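Local coordinates for poly(ADP-ribose) glycohydrolase (Thermomonospora curvata, PDB 3SIG), which hydrolyses the ribose-ribose bonds of poly(ADP-ribose), releasing ADP-ribose, and is seen with that product in its macrodomain-type pocket, at residues A[10-24]-A[156-168]. Sequence-based numbering, arbitrary orientation.
Sequences ETVEILERGRYTAPS and FRDDAGRLLEEPY
E10 OE1 is gripped by both terminal nitrogens of R157 and by a water. NH2 makes the shorter bond, 2.8 Å to E10 OE1 on its anti lone pair, and NH1 meets the same oxygen nearly end-on. This salt bridge is almost flat, carboxylate and guanidinium planes lying 4° apart, and the water closes the edge by donating to OE1 and accepting from NH1. R157 runs extended from CG to NE, and its remaining N-H groups are used too: NH2 reaches T11 OG1 at 3.0 Å, NH1 the backbone oxygen of G161, and NE the carbonyl of R117, which also bonds T11 OG1. A methionine in place of R157 would probably leave E10 without its charge partner and the carbonyl of G161 without this donor, so that the 158-161 turn would be less firmly tied to the helix. The side chain of R157 is about 12 Å from the bound ADP-ribose.

L163 CD2 lies over one face of that guanidinium and also meets I14 CD1 tip to tip. The same methyl makes a CH-pi contact with the Y20 ring, 4.2 Å from its centroid. F156 presses CB against Y20 CE2 at 3.4 Å, while T11 CG2 and L15 CD2 come to the edge of its own ring. The Y20 hydroxyl donates to L164 O, 2.7 Å away. Further along, E165 folds back at chi2 (-63°) and takes S24 with both carboxylate oxygens: OG donates to OE1 at 2.7 Å, N to OE2 on its syn lone pair.

I30 touches I14, Y20 and F156. Helix 2-17 and the short strand 19-21 thus pack on the hairpin formed by strands 147-157 and 163-175, near one margin of the mixed macrodomain sheet.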
loop_
_atom_site.group_PDB
_atom_site.type_symbol
_atom_site.label_atom_id
_atom_site.label_comp_id
_atom_site.label_asym_id
_atom_site.label_seq_id
_atom_site.Cartn_x
_atom_site.Cartn_y
_atom_site.Cartn_z
ATOM N N GLU A 10 8.089 -0.045 19.408
ATOM C CA GLU A 10 9.302 -0.844 19.226
ATOM C C GLU A 10 9.858 -0.647 17.801
ATOM O O GLU A 10 11.062 -0.509 17.607
ATOM C CB GLU A 10 9.029 -2.314 19.459
ATOM C CG GLU A 10 10.299 -3.169 19.396
ATOM C CD GLU A 10 10.033 -4.642 19.599
ATOM O OE1 GLU A 10 9.384 -5.269 18.753
ATOM O OE2 GLU A 10 10.501 -5.183 20.616
ATOM N N THR A 11 8.962 -0.602 16.824
ATOM C CA THR A 11 9.399 -0.389 15.447
ATOM C C THR A 11 10.054 0.984 15.299
ATOM O O THR A 11 11.114 1.103 14.679
ATOM C CB THR A 11 8.236 -0.559 14.506
ATOM O OG1 THR A 11 7.881 -1.937 14.506
ATOM C CG2 THR A 11 8.596 -0.126 13.060
ATOM N N VAL A 12 9.469 2.024 15.875
ATOM C CA VAL A 12 10.134 3.312 15.842
ATOM C C VAL A 12 11.517 3.277 16.496
ATOM O O VAL A 12 12.436 3.881 15.962
ATOM C CB VAL A 12 9.253 4.373 16.487
ATOM C CG1 VAL A 12 10.075 5.656 16.779
ATOM C CG2 VAL A 12 8.072 4.660 15.579
ATOM N N GLU A 13 11.673 2.568 17.617
ATOM C CA GLU A 13 12.985 2.397 18.264
ATOM C C GLU A 13 13.970 1.699 17.316
ATOM O O GLU A 13 15.124 2.099 17.179
ATOM C CB GLU A 13 12.883 1.589 19.576
ATOM C CG GLU A 13 14.258 1.292 20.212
ATOM C CD GLU A 13 14.207 0.500 21.533
ATOM O OE1 GLU A 13 13.107 0.302 22.084
ATOM O OE2 GLU A 13 15.281 0.076 22.016
ATOM N N ILE A 14 13.484 0.655 16.665
ATOM C CA ILE A 14 14.292 -0.123 15.723
ATOM C C ILE A 14 14.774 0.766 14.591
ATOM O O ILE A 14 15.948 0.715 14.189
ATOM C CB ILE A 14 13.506 -1.346 15.201
ATOM C CG1 ILE A 14 13.444 -2.407 16.289
ATOM C CG2 ILE A 14 14.138 -1.908 13.935
ATOM C CD1 ILE A 14 12.432 -3.461 16.009
ATOM N N LEU A 15 13.874 1.611 14.080
ATOM C CA LEU A 15 14.239 2.487 12.970
ATOM C C LEU A 15 15.248 3.540 13.427
ATOM O O LEU A 15 16.087 3.944 12.622
ATOM C CB LEU A 15 13.011 3.125 12.306
ATOM C CG LEU A 15 12.006 2.137 11.733
ATOM C CD1 LEU A 15 10.732 2.853 11.289
ATOM C CD2 LEU A 15 12.566 1.375 10.561
ATOM N N GLU A 16 15.215 3.961 14.697
ATOM C CA GLU A 16 16.234 4.875 15.201
ATOM C C GLU A 16 17.583 4.180 15.429
ATOM O O GLU A 16 18.641 4.724 15.119
ATOM C CB GLU A 16 15.800 5.462 16.538
ATOM C CG GLU A 16 14.664 6.439 16.454
ATOM C CD GLU A 16 15.054 7.702 15.703
ATOM O OE1 GLU A 16 16.160 8.233 15.990
ATOM O OE2 GLU A 16 14.251 8.109 14.841
ATOM N N ARG A 17 17.572 2.992 16.038
ATOM C CA ARG A 17 18.798 2.316 16.440
ATOM C C ARG A 17 19.459 1.626 15.247
ATOM O O ARG A 17 20.651 1.390 15.281
ATOM C CB ARG A 17 18.524 1.290 17.541
ATOM C CG ARG A 17 18.079 1.901 18.855
ATOM C CD ARG A 17 19.248 2.494 19.612
ATOM N NE ARG A 17 18.964 2.509 21.042
ATOM C CZ ARG A 17 18.866 1.418 21.805
ATOM N NH1 ARG A 17 19.040 0.209 21.283
ATOM N NH2 ARG A 17 18.589 1.527 23.098
ATOM N N GLY A 18 18.693 1.296 14.223
ATOM C CA GLY A 18 19.239 0.690 13.014
ATOM C C GLY A 18 19.453 -0.818 13.066
ATOM O O GLY A 18 20.076 -1.342 12.166
ATOM N N ARG A 19 18.863 -1.514 14.024
ATOM C CA ARG A 19 19.011 -2.967 14.136
ATOM C C ARG A 19 17.871 -3.469 15.028
ATOM O O ARG A 19 17.242 -2.684 15.780
ATOM C CB ARG A 19 20.410 -3.362 14.667
ATOM C CG ARG A 19 20.806 -2.760 16.043
ATOM C CD ARG A 19 22.262 -3.062 16.403
ATOM N NE ARG A 19 23.127 -2.964 15.232
ATOM C CZ ARG A 19 24.060 -2.053 15.065
ATOM N NH1 ARG A 19 24.293 -1.174 16.017
ATOM N NH2 ARG A 19 24.782 -2.033 13.957
ATOM N N TYR A 20 17.595 -4.773 14.937
ATOM C CA TYR A 20 16.649 -5.428 15.832
ATOM C C TYR A 20 17.130 -6.815 16.157
ATOM O O TYR A 20 18.011 -7.348 15.497
ATOM C CB TYR A 20 15.269 -5.466 15.199
ATOM C CG TYR A 20 15.109 -6.369 13.977
ATOM C CD1 TYR A 20 14.850 -7.726 14.105
ATOM C CD2 TYR A 20 15.168 -5.854 12.689
ATOM C CE1 TYR A 20 14.704 -8.539 12.982
ATOM C CE2 TYR A 20 15.012 -6.658 11.574
ATOM C CZ TYR A 20 14.760 -7.990 11.711
ATOM O OH TYR A 20 14.612 -8.765 10.574
ATOM N N THR A 21 16.548 -7.412 17.193
ATOM C CA THR A 21 16.877 -8.754 17.596
ATOM C C THR A 21 15.768 -9.722 17.188
ATOM O O THR A 21 14.613 -9.586 17.607
ATOM C CB THR A 21 17.101 -8.810 19.084
ATOM O OG1 THR A 21 18.136 -7.878 19.395
ATOM C CG2 THR A 21 17.526 -10.189 19.506
ATOM N N ALA A 22 16.108 -10.680 16.339
ATOM C CA ALA A 22 15.178 -11.696 15.899
ATOM C C ALA A 22 14.958 -12.748 16.980
ATOM O O ALA A 22 15.699 -12.817 17.962
ATOM C CB ALA A 22 15.673 -12.358 14.619
ATOM N N PRO A 23 13.933 -13.594 16.811
ATOM C CA PRO A 23 13.636 -14.541 17.883
ATOM C C PRO A 23 14.750 -15.540 18.173
ATOM O O PRO A 23 14.845 -16.002 19.309
ATOM C CB PRO A 23 12.373 -15.243 17.371
ATOM C CG PRO A 23 11.705 -14.249 16.559
ATOM C CD PRO A 23 12.812 -13.492 15.859
ATOM N N SER A 24 15.567 -15.865 17.176
ATOM C CA SER A 24 16.708 -16.766 17.384
ATOM C C SER A 24 17.756 -16.115 18.242
ATOM O O SER A 24 18.599 -16.813 18.811
ATOM C CB SER A 24 17.373 -17.106 16.052
ATOM O OG SER A 24 17.988 -15.947 15.510
ATOM N N PHE A 156 10.245 -6.477 8.146
ATOM C CA PHE A 156 10.918 -7.257 9.185
ATOM C C PHE A 156 9.976 -7.795 10.261
ATOM O O PHE A 156 10.476 -8.247 11.312
ATOM C CB PHE A 156 12.097 -6.458 9.805
ATOM C CG PHE A 156 11.744 -5.045 10.223
ATOM C CD1 PHE A 156 12.098 -3.971 9.424
ATOM C CD2 PHE A 156 11.079 -4.790 11.413
ATOM C CE1 PHE A 156 11.778 -2.680 9.800
ATOM C CE2 PHE A 156 10.744 -3.498 11.782
ATOM C CZ PHE A 156 11.085 -2.449 10.968
ATOM N N ARG A 157 8.659 -7.843 10.019
ATOM C CA ARG A 157 7.740 -8.578 10.887
ATOM C C ARG A 157 6.808 -9.437 10.064
ATOM O O ARG A 157 6.495 -9.080 8.903
ATOM C CB ARG A 157 6.884 -7.678 11.788
ATOM C CG ARG A 157 7.632 -6.792 12.730
ATOM C CD ARG A 157 6.684 -6.135 13.728
ATOM N NE ARG A 157 7.371 -5.093 14.451
ATOM C CZ ARG A 157 7.939 -5.279 15.624
ATOM N NH1 ARG A 157 7.882 -6.454 16.212
ATOM N NH2 ARG A 157 8.570 -4.277 16.212
ATOM N N ASP A 158 6.322 -10.530 10.644
ATOM C CA ASP A 158 5.254 -11.328 10.050
ATOM C C ASP A 158 3.878 -10.809 10.483
ATOM O O ASP A 158 3.792 -9.804 11.156
ATOM C CB ASP A 158 5.432 -12.803 10.378
ATOM C CG ASP A 158 5.218 -13.127 11.851
ATOM O OD1 ASP A 158 4.709 -12.327 12.664
ATOM O OD2 ASP A 158 5.545 -14.285 12.227
ATOM N N ASP A 159 2.820 -11.545 10.123
ATOM C CA ASP A 159 1.443 -11.085 10.353
ATOM C C ASP A 159 1.144 -10.965 11.858
ATOM O O ASP A 159 0.332 -10.135 12.290
ATOM C CB ASP A 159 0.431 -12.041 9.700
ATOM C CG ASP A 159 0.418 -11.971 8.175
ATOM O OD1 ASP A 159 0.823 -10.926 7.593
ATOM O OD2 ASP A 159 -0.021 -12.987 7.570
ATOM N N ALA A 160 1.834 -11.764 12.661
ATOM C CA ALA A 160 1.597 -11.771 14.100
ATOM C C ALA A 160 2.410 -10.716 14.852
ATOM O O ALA A 160 2.245 -10.552 16.068
ATOM C CB ALA A 160 1.900 -13.147 14.664
ATOM N N GLY A 161 3.311 -10.032 14.159
ATOM C CA GLY A 161 4.132 -9.027 14.790
ATOM C C GLY A 161 5.494 -9.553 15.193
ATOM O O GLY A 161 6.270 -8.801 15.763
ATOM N N ARG A 162 5.791 -10.818 14.895
ATOM C CA ARG A 162 7.102 -11.409 15.206
ATOM C C ARG A 162 8.183 -10.915 14.255
ATOM O O ARG A 162 7.972 -10.839 13.042
ATOM C CB ARG A 162 7.018 -12.928 15.115
ATOM C CG ARG A 162 6.224 -13.599 16.230
ATOM C CD ARG A 162 7.076 -13.807 17.466
ATOM N NE ARG A 162 8.179 -14.738 17.220
ATOM C CZ ARG A 162 8.167 -16.029 17.543
ATOM N NH1 ARG A 162 7.106 -16.561 18.135
ATOM N NH2 ARG A 162 9.219 -16.790 17.272
ATOM N N LEU A 163 9.337 -10.553 14.810
ATOM C CA LEU A 163 10.433 -10.069 14.007
ATOM C C LEU A 163 10.990 -11.204 13.151
ATOM O O LEU A 163 11.037 -12.344 13.605
ATOM C CB LEU A 163 11.526 -9.435 14.889
ATOM C CG LEU A 163 11.100 -8.107 15.529
ATOM C CD1 LEU A 163 11.953 -7.782 16.758
ATOM C CD2 LEU A 163 11.147 -6.982 14.512
ATOM N N LEU A 164 11.466 -10.893 11.947
ATOM C CA LEU A 164 11.905 -11.914 11.003
ATOM C C LEU A 164 13.383 -12.197 11.130
ATOM O O LEU A 164 14.208 -11.297 11.327
ATOM C CB LEU A 164 11.604 -11.480 9.564
ATOM C CG LEU A 164 10.133 -11.248 9.220
ATOM C CD1 LEU A 164 9.956 -10.810 7.779
ATOM C CD2 LEU A 164 9.320 -12.504 9.446
ATOM N N GLU A 165 13.722 -13.462 10.955
ATOM C CA GLU A 165 15.134 -13.862 10.909
ATOM C C GLU A 165 15.834 -13.238 9.713
ATOM O O GLU A 165 16.983 -12.815 9.786
ATOM C CB GLU A 165 15.259 -15.379 10.818
ATOM C CG GLU A 165 14.740 -16.111 12.042
ATOM C CD GLU A 165 15.515 -15.776 13.311
ATOM O OE1 GLU A 165 16.729 -15.515 13.207
ATOM O OE2 GLU A 165 14.902 -15.750 14.404
ATOM N N GLU A 166 15.086 -13.102 8.618
ATOM C CA GLU A 166 15.615 -12.536 7.394
ATOM C C GLU A 166 14.602 -11.542 6.831
ATOM O O GLU A 166 13.564 -11.942 6.349
ATOM C CB GLU A 166 15.854 -13.656 6.373
ATOM C CG GLU A 166 16.316 -13.182 4.999
ATOM C CD GLU A 166 17.734 -12.653 5.010
ATOM O OE1 GLU A 166 18.659 -13.435 5.324
ATOM O OE2 GLU A 166 17.921 -11.454 4.709
ATOM N N PRO A 167 14.918 -10.275 6.916
ATOM C CA PRO A 167 14.051 -9.248 6.323
ATOM C C PRO A 167 14.055 -9.325 4.798
ATOM O O PRO A 167 14.956 -9.859 4.193
ATOM C CB PRO A 167 14.677 -7.946 6.800
ATOM C CG PRO A 167 16.103 -8.322 7.169
ATOM C CD PRO A 167 16.099 -9.704 7.583
ATOM N N TYR A 168 13.027 -8.786 4.188
ATOM C CA TYR A 168 12.950 -8.712 2.737
ATOM C C TYR A 168 12.591 -7.302 2.367
ATOM O O TYR A 168 12.094 -6.576 3.193
ATOM C CB TYR A 168 11.971 -9.761 2.166
ATOM C CG TYR A 168 10.542 -9.639 2.610
ATOM C CD1 TYR A 168 10.139 -10.060 3.851
ATOM C CD2 TYR A 168 9.588 -9.052 1.786
ATOM C CE1 TYR A 168 8.849 -9.939 4.273
ATOM C CE2 TYR A 168 8.298 -8.940 2.189
ATOM C CZ TYR A 168 7.907 -9.361 3.432
ATOM O OH TYR A 168 6.573 -9.242 3.833
HETATM O O HOH W 1 8.733 -7.929 18.736
#